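Long-range contacts in putative enoyl-CoA hydratase (PDB 1UIY), which probably catalyses the reversible hydration of (2E)-enoyl-CoA to (3S)-3-hydroxyacyl-CoA in fatty-acid beta-oxidation, working as a homohexamer of the crotonase family: residues D122-L127 against A179-A184; K54-G59 against T97-N102; K197-S202 against T235-E240; H8-F13 against P42-V47; G128-K133 against G161-A166. All coordinates share one frame; numbering follows the deposited sequence.

How the interactions relate
The five contacts illustrate how chemistry follows place in a crotonase fold. Interactions 1, 2 and 4 belong to one mixed sheet: interaction 4 pairs parallel strands, interaction 2 sets a buried loop against the neighbouring strand 97-101, and interaction 1 closes the edge of this chain's sheet at strand 177-179 with exposed prolines and glutamates. Val98 N to Val47 O joins interactions 4 and 2, and Asp122 N to Val101 O joins interactions 2 and 1. Interaction 5 lies in the small second sheet, tied to interaction 1 through strands 126-128 and 163-165, and meets without hydrogen bonds. Interaction 3, buried between helix starts, relies on a carboxylate and touches interaction 4 at Arg45.

Interaction 1: D122-L127 against A179-A184; sequences DEEARL and APPGKA
Asp122 faces the bend at Gly182 with one branch of its carboxylate, while Glu123 and Glu124 lie against the ring of Pro181. The aspartate CG stands anti to the backbone N (chi1 -173°), beside the carbonyl carbon. From there OD1 accepts the Gly182 N-H at 3.2 Å, a nearly straight bond of 166° in which the donor meets the oxygen close to the line of its C-O bond. The other branch, OD2, turns back to its own chain and takes the N-H of Glu124 as an Asx turn, although the position of that nitrogen is less sure. If that bond holds, one carboxylate serves both backbones.

The two glutamates treat Pro181 differently. The side chains of Glu123 and Pro181 cross obliquely, with Glu123 CB 3.5 Å from Pro181 CD, whereas those of Glu124 and Pro181 cross at about a right angle and bring Glu124 OE1 to 3.3 Å from Pro181 CB. These three residues are exposed, whereas Asp122 and Ala184 are buried: Ala184 CB packs 3.9 Å from Asp122 N.

The backbone adds Glu123 N to Ala179 O at 2.9 Å, the donor lying almost on the extension of the C=O bond. Gly182, with a positive phi of 148°, makes the bend that leads to Lys183, the N-cap of helix 184-197. Asp122 and Ala179 form a parallel bridge, and the type I turn from Asp122 to Ala125 follows it; together they mark where strand 118-122 and its outer neighbour 177-179, the last strand of this chain's main crotonase sheet, come to an end.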
# COMPACT_ATOMS: atom_id res chain seq x y z
N ASP A 122 -3.39 -2.25 35.73
CA ASP A 122 -3.39 -2.02 37.17
C ASP A 122 -2.75 -0.66 37.42
O ASP A 122 -1.69 -0.35 36.88
CB ASP A 122 -2.57 -3.11 37.87
CG ASP A 122 -2.65 -3.03 39.39
OD1 ASP A 122 -3.71 -3.36 39.96
OD2 ASP A 122 -1.63 -2.65 40.01
N GLU A 123 -3.41 0.16 38.23
CA GLU A 123 -2.93 1.49 38.54
C GLU A 123 -1.49 1.51 39.03
O GLU A 123 -0.87 2.56 39.09
CB GLU A 123 -3.84 2.12 39.60
CG GLU A 123 -3.35 3.42 40.20
CD GLU A 123 -4.35 3.99 41.20
OE1 GLU A 123 -5.44 4.43 40.76
OE2 GLU A 123 -4.06 3.98 42.42
N GLU A 124 -0.97 0.33 39.37
CA GLU A 124 0.40 0.23 39.87
C GLU A 124 1.31 -0.58 38.96
O GLU A 124 2.49 -0.79 39.27
CB GLU A 124 0.41 -0.41 41.26
CG GLU A 124 -0.44 0.31 42.30
CD GLU A 124 -0.05 -0.06 43.72
OE1 GLU A 124 -0.73 0.41 44.66
OE2 GLU A 124 0.94 -0.80 43.89
N ALA A 125 0.78 -1.03 37.83
CA ALA A 125 1.56 -1.82 36.90
C ALA A 125 2.48 -0.98 36.04
O ALA A 125 2.35 0.24 35.98
CB ALA A 125 0.63 -2.64 36.02
N ARG A 126 3.42 -1.65 35.39
CA ARG A 126 4.36 -1.00 34.49
C ARG A 126 4.37 -1.75 33.15
O ARG A 126 4.00 -2.93 33.07
CB ARG A 126 5.77 -0.97 35.09
CG ARG A 126 5.96 0.14 36.11
CD ARG A 126 7.27 0.86 35.89
NE ARG A 126 7.35 2.11 36.65
CZ ARG A 126 8.31 3.02 36.49
NH1 ARG A 126 9.27 2.83 35.59
NH2 ARG A 126 8.30 4.13 37.22
N LEU A 127 4.79 -1.05 32.10
CA LEU A 127 4.82 -1.62 30.76
C LEU A 127 6.02 -1.05 30.03
O LEU A 127 6.33 0.13 30.18
CB LEU A 127 3.54 -1.25 30.03
CG LEU A 127 3.29 -1.74 28.61
CD1 LEU A 127 3.07 -3.25 28.62
CD2 LEU A 127 2.07 -1.02 28.05
N ALA A 179 -7.50 0.53 36.22
CA ALA A 179 -8.26 0.06 37.37
C ALA A 179 -7.49 0.39 38.64
O ALA A 179 -6.26 0.33 38.67
CB ALA A 179 -8.49 -1.44 37.28
N PRO A 180 -8.21 0.75 39.71
CA PRO A 180 -7.54 1.08 40.98
C PRO A 180 -6.73 -0.14 41.43
O PRO A 180 -7.14 -1.28 41.20
CB PRO A 180 -8.70 1.39 41.91
CG PRO A 180 -9.80 0.50 41.37
CD PRO A 180 -9.67 0.71 39.89
N PRO A 181 -5.58 0.09 42.08
CA PRO A 181 -4.76 -1.04 42.53
C PRO A 181 -5.59 -2.12 43.18
O PRO A 181 -6.20 -1.90 44.23
CB PRO A 181 -3.77 -0.38 43.50
CG PRO A 181 -4.53 0.80 44.01
CD PRO A 181 -5.18 1.33 42.75
N GLY A 182 -5.65 -3.29 42.55
CA GLY A 182 -6.42 -4.37 43.12
C GLY A 182 -7.08 -5.32 42.13
O GLY A 182 -6.79 -6.52 42.15
N LYS A 183 -7.97 -4.81 41.29
CA LYS A 183 -8.64 -5.69 40.34
C LYS A 183 -8.67 -5.21 38.90
O LYS A 183 -9.71 -4.77 38.40
CB LYS A 183 -10.07 -6.00 40.80
CG LYS A 183 -10.20 -7.04 41.92
CD LYS A 183 -10.07 -6.42 43.31
CE LYS A 183 -11.21 -5.45 43.60
NZ LYS A 183 -11.09 -4.82 44.94
N ALA A 184 -7.53 -5.29 38.22
CA ALA A 184 -7.48 -4.89 36.83
C ALA A 184 -8.36 -5.91 36.13
O ALA A 184 -9.09 -5.59 35.20
CB ALA A 184 -6.06 -4.97 36.32

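Interaction 2: K54-G59 against T97-N102; sequences KAFSAG and TVAAVN
This is a buried contact of a loop with a strand end, in which Phe56 and Asn102 do most of the work: residues 54-59 follow strand 46-51 and meet the end of strand 97-101, residues 54-56 heading in nearly the opposite direction to 99-102. The polar half is the carboxamide of Asn102. Its CG sits between the backbone N and the carbonyl carbon (chi1 54°), and ND2 donates to Ala55 O at 2.7 Å. The bond is fairly straight at the hydrogen, 160°, and leaves close to the amide plane, yet it reaches the acceptor from above the carbonyl plane of Ala55 rather than within it. The other end of the amide is held too, because OD1 accepts from Gly51 N, so both ends of the group are tied to the chain around strand 46-51, fixing its rotation.

In crotonase-family enzymes the loop after this strand commonly leads to one of the two peptide N-H groups of the oxyanion hole, and the path of 54-59 is consistent with that layout.

The aromatic half is the Phe56 ring. CG is anti to the backbone N, and the ring lies beside Ala99-Asn102 and presents an edge to carbonyl oxygens: Ala100 O lies 3.3 Å from CD1, near the ring plane, and Asn102 OD1 is 3.9 Å from the same atom. The ring and the amide plane of Asn102 stand 49° apart. Ala99 CB approaches CZ obliquely at 4.3 Å, and Val101 CG1 lies 4.3 Å from Phe56 CB. Val101 itself centres an inverse gamma turn, which bends the chain from the strand into Asn102. Leu49 and Ala105 also pack against the phenylalanine.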
# COMPACT_ATOMS: atom_id res chain seq x y z
N LYS A 54 2.60 -11.76 40.51
CA LYS A 54 2.81 -10.33 40.71
C LYS A 54 2.84 -9.59 39.39
O LYS A 54 2.77 -8.36 39.37
CB LYS A 54 4.13 -10.08 41.44
CG LYS A 54 4.22 -10.63 42.85
CD LYS A 54 4.82 -9.60 43.81
CE LYS A 54 6.17 -9.08 43.31
NZ LYS A 54 6.62 -7.88 44.08
N ALA A 55 2.94 -10.33 38.29
CA ALA A 55 3.00 -9.70 36.98
C ALA A 55 2.02 -10.25 35.96
O ALA A 55 1.29 -11.20 36.22
CB ALA A 55 4.42 -9.81 36.43
N PHE A 56 2.01 -9.62 34.79
CA PHE A 56 1.17 -10.04 33.68
C PHE A 56 2.07 -10.94 32.83
O PHE A 56 1.72 -12.08 32.52
CB PHE A 56 0.73 -8.83 32.85
CG PHE A 56 -0.02 -9.19 31.59
CD1 PHE A 56 -1.38 -9.46 31.62
CD2 PHE A 56 0.66 -9.30 30.37
CE1 PHE A 56 -2.07 -9.83 30.47
CE2 PHE A 56 -0.02 -9.66 29.22
CZ PHE A 56 -1.38 -9.93 29.27
N SER A 57 3.23 -10.41 32.47
CA SER A 57 4.21 -11.15 31.69
C SER A 57 5.47 -10.31 31.58
O SER A 57 5.52 -9.32 30.85
CB SER A 57 3.68 -11.47 30.29
OG SER A 57 4.59 -12.30 29.59
N ALA A 58 6.50 -10.71 32.32
CA ALA A 58 7.76 -9.99 32.35
C ALA A 58 8.79 -10.78 33.12
O ALA A 58 8.92 -10.60 34.33
CB ALA A 58 7.56 -8.63 33.01
N GLY A 59 9.53 -11.65 32.45
CA GLY A 59 10.54 -12.43 33.14
C GLY A 59 11.57 -13.07 32.23
O GLY A 59 11.30 -14.10 31.60
N THR A 97 -10.91 -9.57 22.51
CA THR A 97 -9.97 -9.96 23.55
C THR A 97 -9.66 -8.75 24.41
O THR A 97 -9.64 -7.61 23.93
CB THR A 97 -8.63 -10.53 22.95
OG1 THR A 97 -7.96 -9.53 22.15
CG2 THR A 97 -8.91 -11.75 22.09
N VAL A 98 -9.42 -8.99 25.70
CA VAL A 98 -9.10 -7.90 26.62
C VAL A 98 -7.98 -8.34 27.54
O VAL A 98 -8.09 -9.35 28.23
CB VAL A 98 -10.32 -7.48 27.49
CG1 VAL A 98 -9.96 -6.25 28.30
CG2 VAL A 98 -11.53 -7.20 26.61
N ALA A 99 -6.90 -7.58 27.54
CA ALA A 99 -5.75 -7.88 28.38
C ALA A 99 -5.94 -7.19 29.72
O ALA A 99 -6.21 -5.98 29.78
CB ALA A 99 -4.47 -7.40 27.71
N ALA A 100 -5.81 -7.96 30.79
CA ALA A 100 -5.93 -7.42 32.14
C ALA A 100 -4.52 -7.39 32.73
O ALA A 100 -4.05 -8.37 33.31
CB ALA A 100 -6.85 -8.28 32.98
N VAL A 101 -3.85 -6.25 32.56
CA VAL A 101 -2.49 -6.05 33.04
C VAL A 101 -2.45 -5.87 34.55
O VAL A 101 -2.37 -4.75 35.06
CB VAL A 101 -1.85 -4.83 32.36
CG1 VAL A 101 -0.41 -4.67 32.81
CG2 VAL A 101 -1.92 -4.99 30.85
N ASN A 102 -2.51 -6.99 35.27
CA ASN A 102 -2.47 -7.01 36.73
C ASN A 102 -1.14 -6.49 37.24
O ASN A 102 -1.09 -5.68 38.16
CB ASN A 102 -2.69 -8.43 37.24
CG ASN A 102 -1.72 -9.42 36.63
OD1 ASN A 102 -1.80 -9.73 35.44
ND2 ASN A 102 -0.79 -9.91 37.43

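Interaction 3: K197-S202 against T235-E240; sequences KNAPTS and TGDLAE
Asp237 meets Thr201 and Pro200 where two helices begin, and one backbone-to-carboxylate hydrogen bond is the clearest link. Thr201 N donates to Asp237 OD1 at 3.2 Å with an angle of 158°, coming in from above the carboxylate plane. Asp237 CG lies anti to its own carbonyl carbon (chi1 -55°), and the side chains of Asp237 and Thr201 cross obliquely. The Pro200 side chain also crosses that of Asp237 obliquely, but its N has no hydrogen to give. Ala199 is the N-cap of helix 200-212, so the acid sits at the amino end of that helix, where the helix dipole would be expected to favour a negative charge. At the head of helix 236-246, Thr235 OG1 is hydrogen-bonded to Val232 O and weakly accepts Leu238 N as a cap.

The pairing joins the starts of these helices in the helical C-terminal region, which in the crotonase family contributes to trimer assembly. Here Asn198 bonds Leu159 O of a second subunit, Ser202 bonds Phe136 O of the same subunit, and Thr235 packs on Ala73 of a third.

Apolar contacts complete the seam. Thr201 and Thr235 reach toward each other tip to tip, their CG2 atoms 4.0 Å apart, and Ala199 CB lies 4.1 Å from Asp237 CB.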
# COMPACT_ATOMS: atom_id res chain seq x y z
N LYS A 197 -22.27 -7.74 25.16
CA LYS A 197 -23.71 -7.54 25.01
C LYS A 197 -24.04 -7.26 23.55
O LYS A 197 -25.10 -7.63 23.05
CB LYS A 197 -24.19 -6.35 25.86
CG LYS A 197 -24.25 -6.62 27.37
CD LYS A 197 -24.50 -5.33 28.17
CE LYS A 197 -25.86 -4.69 27.85
NZ LYS A 197 -27.04 -5.39 28.45
N ASN A 198 -23.11 -6.60 22.85
CA ASN A 198 -23.29 -6.24 21.45
C ASN A 198 -23.24 -7.43 20.48
O ASN A 198 -22.77 -8.51 20.84
CB ASN A 198 -22.25 -5.18 21.05
CG ASN A 198 -22.39 -3.88 21.84
OD1 ASN A 198 -23.50 -3.40 22.08
ND2 ASN A 198 -21.27 -3.28 22.22
N ALA A 199 -23.74 -7.19 19.26
CA ALA A 199 -23.83 -8.19 18.18
C ALA A 199 -22.55 -8.92 17.78
O ALA A 199 -21.58 -8.30 17.31
CB ALA A 199 -24.44 -7.54 16.95
N PRO A 200 -22.53 -10.25 17.93
CA PRO A 200 -21.38 -11.10 17.60
C PRO A 200 -20.91 -10.89 16.16
O PRO A 200 -19.71 -10.90 15.87
CB PRO A 200 -21.92 -12.52 17.81
CG PRO A 200 -22.95 -12.33 18.88
CD PRO A 200 -23.65 -11.07 18.43
N THR A 201 -21.86 -10.70 15.25
CA THR A 201 -21.55 -10.47 13.85
C THR A 201 -20.88 -9.11 13.71
O THR A 201 -19.76 -9.01 13.20
CB THR A 201 -22.82 -10.50 12.99
OG1 THR A 201 -23.27 -11.85 12.84
CG2 THR A 201 -22.57 -9.89 11.64
N SER A 202 -21.56 -8.08 14.17
CA SER A 202 -21.03 -6.72 14.07
C SER A 202 -19.64 -6.56 14.67
O SER A 202 -18.82 -5.79 14.16
CB SER A 202 -21.99 -5.74 14.75
OG SER A 202 -23.23 -5.72 14.07
N THR A 235 -27.83 -10.10 7.82
CA THR A 235 -27.44 -11.00 8.90
C THR A 235 -28.52 -11.14 9.96
O THR A 235 -29.26 -10.20 10.25
CB THR A 235 -26.19 -10.48 9.60
OG1 THR A 235 -26.49 -9.24 10.25
CG2 THR A 235 -25.06 -10.27 8.58
N GLY A 236 -28.59 -12.33 10.55
CA GLY A 236 -29.58 -12.57 11.59
C GLY A 236 -29.51 -11.59 12.74
O GLY A 236 -30.53 -11.03 13.15
N ASP A 237 -28.31 -11.36 13.28
CA ASP A 237 -28.14 -10.44 14.39
C ASP A 237 -28.80 -9.10 14.11
O ASP A 237 -29.37 -8.48 15.00
CB ASP A 237 -26.67 -10.22 14.71
CG ASP A 237 -25.93 -11.51 14.97
OD1 ASP A 237 -24.94 -11.48 15.74
OD2 ASP A 237 -26.32 -12.55 14.39
N LEU A 238 -28.71 -8.62 12.87
CA LEU A 238 -29.33 -7.35 12.55
C LEU A 238 -30.83 -7.54 12.64
O LEU A 238 -31.54 -6.68 13.18
CB LEU A 238 -28.97 -6.88 11.14
CG LEU A 238 -29.45 -5.46 10.85
CD1 LEU A 238 -28.86 -4.51 11.89
CD2 LEU A 238 -29.04 -5.03 9.45
N ALA A 239 -31.31 -8.66 12.11
CA ALA A 239 -32.73 -8.99 12.15
C ALA A 239 -33.14 -9.04 13.62
O ALA A 239 -34.08 -8.37 14.04
CB ALA A 239 -32.99 -10.33 11.48
N GLU A 240 -32.40 -9.83 14.40
CA GLU A 240 -32.68 -9.96 15.83
C GLU A 240 -32.71 -8.61 16.52
O GLU A 240 -33.66 -8.29 17.22
CB GLU A 240 -31.61 -10.83 16.49
CG GLU A 240 -31.64 -10.81 18.01
CD GLU A 240 -33.02 -11.10 18.57
OE1 GLU A 240 -33.55 -12.22 18.34
OE2 GLU A 240 -33.58 -10.21 19.25

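Interaction 4: H8-F13 against P42-V47; sequences HVAVVF and PGVRAV
His8 O is gripped by two consecutive N-H groups of the partner segment. Arg45 N approaches at 2.6 Å in the carbonyl plane, on a lone pair, while Ala46 N lies 3.1 Å from the same His8 oxygen, nearly in line with its C=O bond. Two residues beyond His8, Ala10 N donates to Ala46 O at 2.8 Å, and the strands run parallel from there.

Side chains fill both faces of this pairing. On one, Ala10 CB packs against Val44 CG1 at 3.6 Å; that methyl stands anti to the backbone N (chi1 -174°), which directs it to the alanine. Val47 CG2 joins the same methyl group of Ala10 at 4.1 Å. On the other face Val9 CG2 meets Ala46 CB. At the exposed end, His8 and Arg45 lie side by side, pointing the same way, with Arg45 CG 3.6 Å from His8 ND1 at the ring edge.

A second shell packs round these residues. The guanidinium of Arg45 forms a salt bridge with the C-terminal carboxylate of Phe253. Leu38 of helix 25-40 covers Ala10 and Val12, while Ala192 and Glu193 of helix 184-197 rest on Val9 across the sheet. The contact lies within the beta-alpha-beta unit of strand 9-14, helix 25-40 and strand 46-51, the crossover with which the crotonase sheet begins to build its parallel strands.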
# COMPACT_ATOMS: atom_id res chain seq x y z
N HIS A 8 -19.29 -16.85 29.30
CA HIS A 8 -19.58 -15.91 28.22
C HIS A 8 -18.34 -15.06 28.02
O HIS A 8 -17.94 -14.78 26.89
CB HIS A 8 -20.78 -15.04 28.57
CG HIS A 8 -22.09 -15.68 28.25
ND1 HIS A 8 -22.45 -16.04 26.96
CD2 HIS A 8 -23.12 -16.06 29.04
CE1 HIS A 8 -23.64 -16.61 26.98
NE2 HIS A 8 -24.07 -16.63 28.23
N VAL A 9 -17.73 -14.67 29.13
CA VAL A 9 -16.49 -13.90 29.11
C VAL A 9 -15.46 -14.85 29.70
O VAL A 9 -15.34 -14.96 30.91
CB VAL A 9 -16.58 -12.66 30.02
CG1 VAL A 9 -15.20 -12.04 30.18
CG2 VAL A 9 -17.54 -11.65 29.42
N ALA A 10 -14.75 -15.56 28.84
CA ALA A 10 -13.74 -16.51 29.29
C ALA A 10 -12.52 -15.78 29.83
O ALA A 10 -12.28 -14.62 29.47
CB ALA A 10 -13.34 -17.44 28.15
N VAL A 11 -11.77 -16.43 30.71
CA VAL A 11 -10.55 -15.83 31.26
C VAL A 11 -9.38 -16.81 31.19
O VAL A 11 -9.48 -17.95 31.64
CB VAL A 11 -10.73 -15.41 32.72
CG1 VAL A 11 -9.45 -14.76 33.23
CG2 VAL A 11 -11.88 -14.44 32.84
N VAL A 12 -8.27 -16.36 30.61
CA VAL A 12 -7.09 -17.19 30.50
C VAL A 12 -5.97 -16.63 31.35
O VAL A 12 -5.64 -15.45 31.26
CB VAL A 12 -6.61 -17.30 29.04
CG1 VAL A 12 -5.25 -17.97 29.00
CG2 VAL A 12 -7.60 -18.12 28.23
N PHE A 13 -5.41 -17.49 32.20
CA PHE A 13 -4.33 -17.09 33.09
C PHE A 13 -3.00 -17.70 32.67
O PHE A 13 -2.91 -18.90 32.41
CB PHE A 13 -4.62 -17.52 34.52
CG PHE A 13 -5.99 -17.14 35.02
CD1 PHE A 13 -7.12 -17.80 34.54
CD2 PHE A 13 -6.14 -16.16 35.99
CE1 PHE A 13 -8.39 -17.48 35.03
CE2 PHE A 13 -7.40 -15.83 36.49
CZ PHE A 13 -8.53 -16.49 36.01
N PRO A 42 -19.16 -21.90 21.42
CA PRO A 42 -20.29 -21.01 21.13
C PRO A 42 -20.84 -20.27 22.34
O PRO A 42 -21.68 -19.37 22.20
CB PRO A 42 -21.31 -21.95 20.51
CG PRO A 42 -21.04 -23.23 21.21
CD PRO A 42 -19.53 -23.30 21.19
N GLY A 43 -20.38 -20.65 23.53
CA GLY A 43 -20.83 -19.99 24.74
C GLY A 43 -19.94 -18.81 25.07
O GLY A 43 -20.35 -17.88 25.76
N VAL A 44 -18.70 -18.86 24.58
CA VAL A 44 -17.74 -17.80 24.83
C VAL A 44 -17.91 -16.66 23.83
O VAL A 44 -17.81 -16.87 22.62
CB VAL A 44 -16.30 -18.32 24.72
CG1 VAL A 44 -15.33 -17.22 25.13
CG2 VAL A 44 -16.12 -19.56 25.57
N ARG A 45 -18.15 -15.46 24.35
CA ARG A 45 -18.36 -14.29 23.51
C ARG A 45 -17.19 -13.31 23.59
O ARG A 45 -17.01 -12.46 22.71
CB ARG A 45 -19.63 -13.58 23.94
CG ARG A 45 -20.81 -14.51 24.10
CD ARG A 45 -21.20 -15.14 22.77
NE ARG A 45 -22.54 -14.73 22.36
CZ ARG A 45 -23.19 -15.19 21.30
NH1 ARG A 45 -24.41 -14.75 21.01
NH2 ARG A 45 -22.62 -16.10 20.51
N ALA A 46 -16.39 -13.42 24.64
CA ALA A 46 -15.25 -12.55 24.85
C ALA A 46 -14.21 -13.31 25.66
O ALA A 46 -14.55 -14.28 26.33
CB ALA A 46 -15.67 -11.29 25.59
N VAL A 47 -12.96 -12.88 25.59
CA VAL A 47 -11.89 -13.54 26.32
C VAL A 47 -11.00 -12.54 27.04
O VAL A 47 -10.36 -11.71 26.40
CB VAL A 47 -11.01 -14.37 25.37
CG1 VAL A 47 -9.78 -14.89 26.10
CG2 VAL A 47 -11.80 -15.52 24.81

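Interaction 5: G128-K133 against G161-A166; sequences GYTEVK and GRLVEA
Gly161 packs against the carbonyl of Tyr129, its CA 3.2 Å from Tyr129 O in a CH...O contact of 146°. Just past helix 151-160 it takes a positive phi of 75°, a conformation that favours glycine. Val132 CG2 lies near the same CA, at 4.4 Å. The carbonyl O of Gly161 faces Thr130, whose CG2, anti to its own carbonyl carbon, comes to 3.3 Å; Lys133 CE stands farther off, at 4.1 Å.

At Arg162 it is the backbone that touches, O lying 3.6 Å from Gly128 CA, while the side chain starts away from 128-133 and its guanidinium forms salt bridges with Glu168 and Asp156. Leu163 then brings one branch over Gly128: CD2 is 3.4 Å from Gly128 CA and 3.9 Å from Thr130 CG2, the side chains of Leu163 and Thr130 crossing obliquely. No hydrogen bond joins the two segments, so shape carries the contact.

Val132 packs on Ser202 of a neighbouring subunit. Glu131 makes no contact with 161-166; its side chain packs against Ala107, Phe136 and Ala138. Gly161 and Leu163 thus pack on its segment through the neighbours Thr130 and Val132, where a short sheet of the crotonase fold leads into a short, weakly bonded helical turn about the glutamate inferred to be catalytic.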
# COMPACT_ATOMS: atom_id res chain seq x y z
N GLY A 128 6.70 -1.87 29.25
CA GLY A 128 7.85 -1.39 28.52
C GLY A 128 8.49 -2.39 27.58
O GLY A 128 8.47 -3.60 27.82
N TYR A 129 9.05 -1.87 26.49
CA TYR A 129 9.70 -2.71 25.50
C TYR A 129 11.20 -2.47 25.63
O TYR A 129 11.74 -1.51 25.08
CB TYR A 129 9.19 -2.33 24.11
CG TYR A 129 7.67 -2.31 24.07
CD1 TYR A 129 6.97 -1.14 24.38
CD2 TYR A 129 6.95 -3.46 23.80
CE1 TYR A 129 5.57 -1.13 24.42
CE2 TYR A 129 5.55 -3.47 23.85
CZ TYR A 129 4.87 -2.30 24.16
OH TYR A 129 3.49 -2.32 24.25
N THR A 130 11.86 -3.37 26.34
CA THR A 130 13.28 -3.27 26.64
C THR A 130 14.28 -3.93 25.69
O THR A 130 15.48 -3.86 25.92
CB THR A 130 13.54 -3.81 28.05
OG1 THR A 130 13.08 -5.16 28.13
CG2 THR A 130 12.79 -2.98 29.08
N GLU A 131 13.79 -4.57 24.63
CA GLU A 131 14.67 -5.25 23.68
C GLU A 131 16.01 -4.55 23.39
O GLU A 131 17.07 -5.15 23.54
CB GLU A 131 13.92 -5.49 22.37
CG GLU A 131 12.83 -6.56 22.45
CD GLU A 131 11.60 -6.13 23.25
OE1 GLU A 131 10.69 -6.96 23.43
OE2 GLU A 131 11.54 -4.96 23.70
N VAL A 132 15.97 -3.28 22.98
CA VAL A 132 17.21 -2.58 22.66
C VAL A 132 18.24 -2.50 23.79
O VAL A 132 19.45 -2.52 23.53
CB VAL A 132 16.96 -1.14 22.18
CG1 VAL A 132 16.54 -1.15 20.74
CG2 VAL A 132 15.93 -0.47 23.06
N LYS A 133 17.77 -2.39 25.02
CA LYS A 133 18.66 -2.31 26.18
C LYS A 133 19.66 -3.47 26.20
O LYS A 133 20.77 -3.30 26.68
CB LYS A 133 17.86 -2.33 27.48
CG LYS A 133 16.88 -1.18 27.60
CD LYS A 133 17.35 -0.17 28.63
CE LYS A 133 16.58 -0.34 29.93
NZ LYS A 133 16.58 -1.76 30.40
N GLY A 161 13.66 2.27 25.72
CA GLY A 161 13.38 0.99 26.34
C GLY A 161 12.85 1.17 27.73
O GLY A 161 12.78 0.22 28.50
N ARG A 162 12.45 2.40 28.07
CA ARG A 162 11.93 2.68 29.41
C ARG A 162 10.59 2.01 29.69
O ARG A 162 9.92 1.51 28.79
CB ARG A 162 11.82 4.19 29.64
CG ARG A 162 10.81 4.93 28.77
CD ARG A 162 11.04 6.43 28.80
NE ARG A 162 10.01 7.17 28.08
CZ ARG A 162 8.81 7.48 28.58
NH1 ARG A 162 8.48 7.14 29.82
NH2 ARG A 162 7.92 8.12 27.82
N LEU A 163 10.22 1.97 30.96
CA LEU A 163 8.96 1.37 31.36
C LEU A 163 8.03 2.53 31.72
O LEU A 163 8.37 3.39 32.52
CB LEU A 163 9.15 0.44 32.57
CG LEU A 163 10.14 -0.73 32.44
CD1 LEU A 163 10.05 -1.61 33.68
CD2 LEU A 163 9.83 -1.58 31.23
N VAL A 164 6.86 2.56 31.10
CA VAL A 164 5.92 3.62 31.39
C VAL A 164 4.98 3.16 32.49
O VAL A 164 4.92 1.97 32.79
CB VAL A 164 5.13 4.04 30.13
CG1 VAL A 164 6.04 4.76 29.16
CG2 VAL A 164 4.53 2.81 29.46
N GLU A 165 4.27 4.11 33.09
CA GLU A 165 3.34 3.79 34.16
C GLU A 165 1.91 4.08 33.71
O GLU A 165 1.67 4.89 32.80
CB GLU A 165 3.71 4.59 35.41
CG GLU A 165 5.21 4.54 35.71
CD GLU A 165 5.57 4.90 37.15
OE1 GLU A 165 5.37 4.05 38.05
OE2 GLU A 165 6.07 6.03 37.37
N ALA A 166 0.95 3.40 34.34
CA ALA A 166 -0.47 3.53 34.03
C ALA A 166 -0.92 4.91 33.56
O ALA A 166 -1.68 5.02 32.60
CB ALA A 166 -1.30 3.10 35.22